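Local coordinates for protein hydroxynitrile lyase (Passiflora edulis, PDB 5Y02) that probably acts as a hydroxynitrile lyase, cleaving cyanohydrins such as (R)-mandelonitrile, and works as a homodimer built on the stress-responsive A/B barrel fold, at residues P4-Y15 with G60-S71. Residues are numbered along the deposited sequence; the frame is centred on the assembly and turned at random.
Sequences PEIVRHIVFNRY and GFTHAYESTFHS. With MXN ((2R)-hydroxy(phenyl)ethanenitrile), chain M.
Tyr-65 runs its ring obliquely across Val-11 and Asn-13, showing how two neighbouring antiparallel strands, 7-15 and 63-69, can give their sheet two different faces. Tyr-65 OH gives a hydrogen bond to Asn-13 OD1 (2.8 Å), arriving from above the amide's carbonyl plane, and accepts one from Tyr-15 OH (2.7 Å). Tyr-15 turns an edge to the face of His-63, with the planes at 87°, while Asn-13 ND2 lies over the centre of the Tyr-15 ring. A phenylalanine in place of Tyr-65 would probably leave Asn-13 OD1 and the Tyr-15 hydroxyl without this shared partner. Along the same face, with CG anti to the backbone N (chi1 173°), the His-9 ring lies alongside Phe-69, whose edge points, offset, at the imidazole face; His-9 NE2 and mandelonitrile O10 share a 2.6 Å hydrogen bond, and Asn-102 OD1 bonds ND1. On the reverse face Arg-8, bent at chi2 and chi3, donates in its guanidinium plane from NH1 to Thr-68 OG1 (2.8 Å) and from NH2 to Glu-66 OE1 (3.0 Å), a salt bridge approaching OE1 from above the carboxylate plane. Glu-66 OE2 salt-bridges Arg-8 and hydrogen-bonds Tyr-103, both of the second subunit. The chemistry thus divides: aromatic and polar groups line the ligand side, whereas shared charges help join the dimer.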
loop_
_atom_site.group_PDB
_atom_site.type_symbol
_atom_site.label_atom_id
_atom_site.label_comp_id
_atom_site.label_asym_id
_atom_site.label_seq_id
_atom_site.Cartn_x
_atom_site.Cartn_y
_atom_site.Cartn_z
ATOM N N PRO A 4 9.250 17.233 -9.015
ATOM C CA PRO A 4 7.949 17.642 -8.450
ATOM C C PRO A 4 6.926 16.500 -8.242
ATOM O O PRO A 4 6.305 16.429 -7.173
ATOM C CB PRO A 4 7.425 18.685 -9.464
ATOM C CG PRO A 4 8.310 18.583 -10.668
ATOM C CD PRO A 4 9.624 18.034 -10.194
ATOM N N GLU A 5 6.745 15.635 -9.246
ATOM C CA GLU A 5 5.788 14.515 -9.152
ATOM C C GLU A 5 6.450 13.304 -8.460
ATOM O O GLU A 5 6.971 12.394 -9.112
ATOM C CB GLU A 5 5.222 14.130 -10.533
ATOM C CG GLU A 5 4.676 15.279 -11.381
ATOM C CD GLU A 5 3.526 16.045 -10.751
ATOM O OE1 GLU A 5 3.289 17.196 -11.178
ATOM O OE2 GLU A 5 2.851 15.516 -9.846
ATOM N N ILE A 6 6.424 13.337 -7.129
ATOM C CA ILE A 6 6.902 12.247 -6.260
ATOM C C ILE A 6 6.004 10.991 -6.357
ATOM O O ILE A 6 4.776 11.094 -6.309
ATOM C CB ILE A 6 6.990 12.750 -4.805
ATOM C CG1 ILE A 6 8.164 13.731 -4.684
ATOM C CG2 ILE A 6 7.152 11.609 -3.816
ATOM C CD1 ILE A 6 8.049 14.693 -3.518
ATOM N N VAL A 7 6.643 9.828 -6.447
ATOM C CA VAL A 7 5.979 8.550 -6.741
ATOM C C VAL A 7 6.060 7.626 -5.537
ATOM O O VAL A 7 7.162 7.380 -5.032
ATOM C CB VAL A 7 6.691 7.810 -7.900
ATOM C CG1 VAL A 7 6.110 6.414 -8.104
ATOM C CG2 VAL A 7 6.625 8.606 -9.198
ATOM N N ARG A 8 4.911 7.096 -5.109
ATOM C CA ARG A 8 4.850 6.073 -4.084
ATOM C C ARG A 8 4.828 4.707 -4.749
ATOM O O ARG A 8 4.115 4.490 -5.723
ATOM C CB ARG A 8 3.607 6.229 -3.213
ATOM C CG ARG A 8 3.520 7.530 -2.432
ATOM C CD ARG A 8 4.457 7.520 -1.224
ATOM N NE ARG A 8 3.965 6.683 -0.129
ATOM C CZ ARG A 8 4.733 6.093 0.792
ATOM N NH1 ARG A 8 6.067 6.187 0.768
ATOM N NH2 ARG A 8 4.160 5.376 1.758
ATOM N N HIS A 9 5.590 3.788 -4.184
ATOM C CA HIS A 9 5.730 2.437 -4.698
ATOM C C HIS A 9 5.346 1.520 -3.539
ATOM O O HIS A 9 6.075 1.422 -2.543
ATOM C CB HIS A 9 7.181 2.231 -5.148
ATOM C CG HIS A 9 7.525 0.833 -5.562
ATOM N ND1 HIS A 9 7.090 0.277 -6.746
ATOM C CD2 HIS A 9 8.357 -0.081 -5.003
ATOM C CE1 HIS A 9 7.595 -0.939 -6.873
ATOM N NE2 HIS A 9 8.368 -1.182 -5.831
ATOM N N ILE A 10 4.192 0.874 -3.673
ATOM C CA ILE A 10 3.650 0.035 -2.618
ATOM C C ILE A 10 3.470 -1.378 -3.125
ATOM O O ILE A 10 2.804 -1.588 -4.112
ATOM C CB ILE A 10 2.278 0.501 -2.077
ATOM C CG1 ILE A 10 2.262 2.003 -1.794
ATOM C CG2 ILE A 10 1.927 -0.296 -0.829
ATOM C CD1 ILE A 10 3.198 2.487 -0.730
ATOM N N VAL A 11 4.019 -2.319 -2.368
ATOM C CA VAL A 11 4.047 -3.737 -2.679
ATOM C C VAL A 11 3.332 -4.465 -1.552
ATOM O O VAL A 11 3.629 -4.251 -0.370
ATOM C CB VAL A 11 5.493 -4.245 -2.770
ATOM C CG1 VAL A 11 5.540 -5.751 -3.047
ATOM C CG2 VAL A 11 6.246 -3.458 -3.834
ATOM N N PHE A 12 2.380 -5.317 -1.913
ATOM C CA PHE A 12 1.834 -6.314 -0.975
ATOM C C PHE A 12 2.255 -7.695 -1.503
ATOM O O PHE A 12 2.140 -7.943 -2.693
ATOM C CB PHE A 12 0.301 -6.337 -0.940
ATOM C CG PHE A 12 -0.374 -5.092 -0.435
ATOM C CD1 PHE A 12 0.282 -4.120 0.306
ATOM C CD2 PHE A 12 -1.730 -4.945 -0.660
ATOM C CE1 PHE A 12 -0.399 -3.018 0.781
ATOM C CE2 PHE A 12 -2.418 -3.842 -0.173
ATOM C CZ PHE A 12 -1.747 -2.880 0.543
ATOM N N ASN A 13 2.715 -8.590 -0.636
ATOM C CA ASN A 13 2.987 -9.961 -1.049
ATOM C C ASN A 13 2.614 -10.996 0.001
ATOM O O ASN A 13 2.218 -10.677 1.128
ATOM C CB ASN A 13 4.450 -10.135 -1.539
ATOM C CG ASN A 13 5.420 -10.475 -0.429
ATOM O OD1 ASN A 13 5.327 -9.950 0.667
ATOM N ND2 ASN A 13 6.384 -11.370 -0.721
ATOM N N ARG A 14 2.727 -12.242 -0.436
ATOM C CA ARG A 14 2.618 -13.418 0.368
ATOM C C ARG A 14 3.750 -14.310 -0.119
ATOM O O ARG A 14 3.943 -14.441 -1.330
ATOM C CB ARG A 14 1.272 -14.111 0.115
ATOM C CG ARG A 14 1.001 -15.289 1.038
ATOM C CD ARG A 14 -0.153 -16.140 0.503
ATOM N NE ARG A 14 -0.326 -17.293 1.378
ATOM C CZ ARG A 14 -0.970 -17.282 2.546
ATOM N NH1 ARG A 14 -1.564 -16.176 3.012
ATOM N NH2 ARG A 14 -1.020 -18.404 3.274
ATOM N N TYR A 15 4.499 -14.873 0.819
ATOM C CA TYR A 15 5.645 -15.722 0.508
ATOM C C TYR A 15 5.241 -17.161 0.253
ATOM O O TYR A 15 4.263 -17.657 0.815
ATOM C CB TYR A 15 6.688 -15.671 1.618
ATOM C CG TYR A 15 7.438 -14.365 1.606
ATOM C CD1 TYR A 15 8.492 -14.167 0.711
ATOM C CD2 TYR A 15 7.070 -13.309 2.443
ATOM C CE1 TYR A 15 9.179 -12.966 0.663
ATOM C CE2 TYR A 15 7.763 -12.104 2.418
ATOM C CZ TYR A 15 8.807 -11.936 1.524
ATOM O OH TYR A 15 9.482 -10.743 1.450
ATOM N N GLY A 60 -5.258 -12.710 2.008
ATOM C CA GLY A 60 -4.118 -13.614 1.978
ATOM C C GLY A 60 -2.755 -12.954 1.848
ATOM O O GLY A 60 -1.743 -13.639 1.973
ATOM N N PHE A 61 -2.704 -11.634 1.628
ATOM C CA PHE A 61 -1.429 -10.912 1.654
ATOM C C PHE A 61 -0.968 -10.729 3.096
ATOM O O PHE A 61 -1.760 -10.410 3.986
ATOM C CB PHE A 61 -1.542 -9.575 0.920
ATOM C CG PHE A 61 -1.774 -9.724 -0.552
ATOM C CD1 PHE A 61 -0.691 -9.971 -1.413
ATOM C CD2 PHE A 61 -3.053 -9.653 -1.088
ATOM C CE1 PHE A 61 -0.887 -10.125 -2.768
ATOM C CE2 PHE A 61 -3.261 -9.810 -2.455
ATOM C CZ PHE A 61 -2.179 -10.051 -3.294
ATOM N N THR A 62 0.315 -10.956 3.331
ATOM C CA THR A 62 0.864 -10.940 4.680
ATOM C C THR A 62 1.812 -9.787 4.971
ATOM O O THR A 62 1.974 -9.444 6.132
ATOM C CB THR A 62 1.603 -12.239 4.990
ATOM O OG1 THR A 62 2.658 -12.420 4.047
ATOM C CG2 THR A 62 0.613 -13.437 4.875
ATOM N N HIS A 63 2.443 -9.248 3.938
ATOM C CA HIS A 63 3.475 -8.225 4.067
ATOM C C HIS A 63 3.193 -7.047 3.141
ATOM O O HIS A 63 2.684 -7.216 2.007
ATOM C CB HIS A 63 4.806 -8.783 3.644
ATOM C CG HIS A 63 5.406 -9.757 4.596
ATOM N ND1 HIS A 63 4.900 -11.026 4.788
ATOM C CD2 HIS A 63 6.525 -9.671 5.357
ATOM C CE1 HIS A 63 5.675 -11.669 5.644
ATOM N NE2 HIS A 63 6.667 -10.873 6.003
ATOM N N ALA A 64 3.525 -5.851 3.632
ATOM C CA ALA A 64 3.495 -4.636 2.838
ATOM C C ALA A 64 4.863 -3.966 2.896
ATOM O O ALA A 64 5.551 -4.022 3.929
ATOM C CB ALA A 64 2.436 -3.671 3.349
ATOM N N TYR A 65 5.217 -3.333 1.791
ATOM C CA TYR A 65 6.478 -2.585 1.669
ATOM C C TYR A 65 6.165 -1.277 0.949
ATOM O O TYR A 65 5.512 -1.279 -0.106
ATOM C CB TYR A 65 7.522 -3.376 0.878
ATOM C CG TYR A 65 7.559 -4.841 1.195
ATOM C CD1 TYR A 65 6.630 -5.708 0.613
ATOM C CD2 TYR A 65 8.500 -5.382 2.063
ATOM C CE1 TYR A 65 6.637 -7.056 0.878
ATOM C CE2 TYR A 65 8.514 -6.749 2.337
ATOM C CZ TYR A 65 7.576 -7.582 1.732
ATOM O OH TYR A 65 7.538 -8.935 1.967
ATOM N N GLU A 66 6.667 -0.170 1.487
ATOM C CA GLU A 66 6.426 1.133 0.905
ATOM C C GLU A 66 7.758 1.832 0.678
ATOM O O GLU A 66 8.687 1.706 1.496
ATOM C CB GLU A 66 5.527 1.978 1.827
ATOM C CG GLU A 66 5.927 1.961 3.297
ATOM C CD GLU A 66 5.087 2.889 4.152
ATOM O OE1 GLU A 66 5.421 4.089 4.210
ATOM O OE2 GLU A 66 4.066 2.429 4.724
ATOM N N SER A 67 7.834 2.569 -0.413
ATOM C CA SER A 67 9.003 3.426 -0.683
ATOM C C SER A 67 8.609 4.587 -1.580
ATOM O O SER A 67 7.500 4.633 -2.151
ATOM C CB SER A 67 10.151 2.622 -1.263
ATOM O OG SER A 67 9.774 1.877 -2.396
ATOM N N THR A 68 9.504 5.558 -1.665
ATOM C CA THR A 68 9.218 6.788 -2.359
ATOM C C THR A 68 10.347 7.054 -3.344
ATOM O O THR A 68 11.501 6.859 -3.002
ATOM C CB THR A 68 9.100 7.959 -1.364
ATOM O OG1 THR A 68 8.019 7.733 -0.462
ATOM C CG2 THR A 68 8.855 9.270 -2.099
ATOM N N PHE A 69 9.991 7.491 -4.552
ATOM C CA PHE A 69 10.932 7.903 -5.578
ATOM C C PHE A 69 10.665 9.345 -5.988
ATOM O O PHE A 69 9.521 9.783 -6.023
ATOM C CB PHE A 69 10.835 6.972 -6.778
ATOM C CG PHE A 69 11.214 5.580 -6.448
ATOM C CD1 PHE A 69 10.289 4.712 -5.857
ATOM C CD2 PHE A 69 12.517 5.125 -6.677
ATOM C CE1 PHE A 69 10.660 3.417 -5.507
ATOM C CE2 PHE A 69 12.878 3.839 -6.330
ATOM C CZ PHE A 69 11.948 2.977 -5.756
ATOM N N HIS A 70 11.739 10.067 -6.312
ATOM C CA HIS A 70 11.661 11.491 -6.703
ATOM C C HIS A 70 10.845 11.699 -7.996
ATOM O O HIS A 70 10.164 12.711 -8.158
ATOM C CB HIS A 70 13.098 12.049 -6.842
ATOM C CG HIS A 70 13.173 13.459 -7.344
ATOM N ND1 HIS A 70 12.713 14.537 -6.613
ATOM C CD2 HIS A 70 13.686 13.974 -8.491
ATOM C CE1 HIS A 70 12.917 15.651 -7.297
ATOM N NE2 HIS A 70 13.505 15.338 -8.439
ATOM N N SER A 71 10.889 10.722 -8.894
ATOM C CA SER A 71 10.194 10.802 -10.167
ATOM C C SER A 71 10.055 9.414 -10.760
ATOM O O SER A 71 10.734 8.476 -10.316
ATOM C CB SER A 71 10.999 11.670 -11.133
ATOM O OG SER A 71 12.245 11.062 -11.376
HETATM C C1 MXN M . 11.184 -4.589 -6.168
HETATM C C2 MXN M . 11.319 -5.823 -6.800
HETATM C C3 MXN M . 12.481 -6.138 -7.505
HETATM C C4 MXN M . 13.517 -5.213 -7.562
HETATM C C5 MXN M . 13.388 -3.976 -6.948
HETATM C C6 MXN M . 12.229 -3.657 -6.248
HETATM C C7 MXN M . 9.907 -4.293 -5.469
HETATM C C8 MXN M . 8.858 -4.344 -6.513
HETATM N N9 MXN M . 8.039 -4.384 -7.345
HETATM O O10 MXN M . 9.940 -2.982 -4.872
HETATM O O HOH W 1 7.476 5.441 3.406
HETATM O O HOH W 2 8.422 -0.605 -1.651
HETATM O O HOH W 3 3.544 -14.936 3.532
#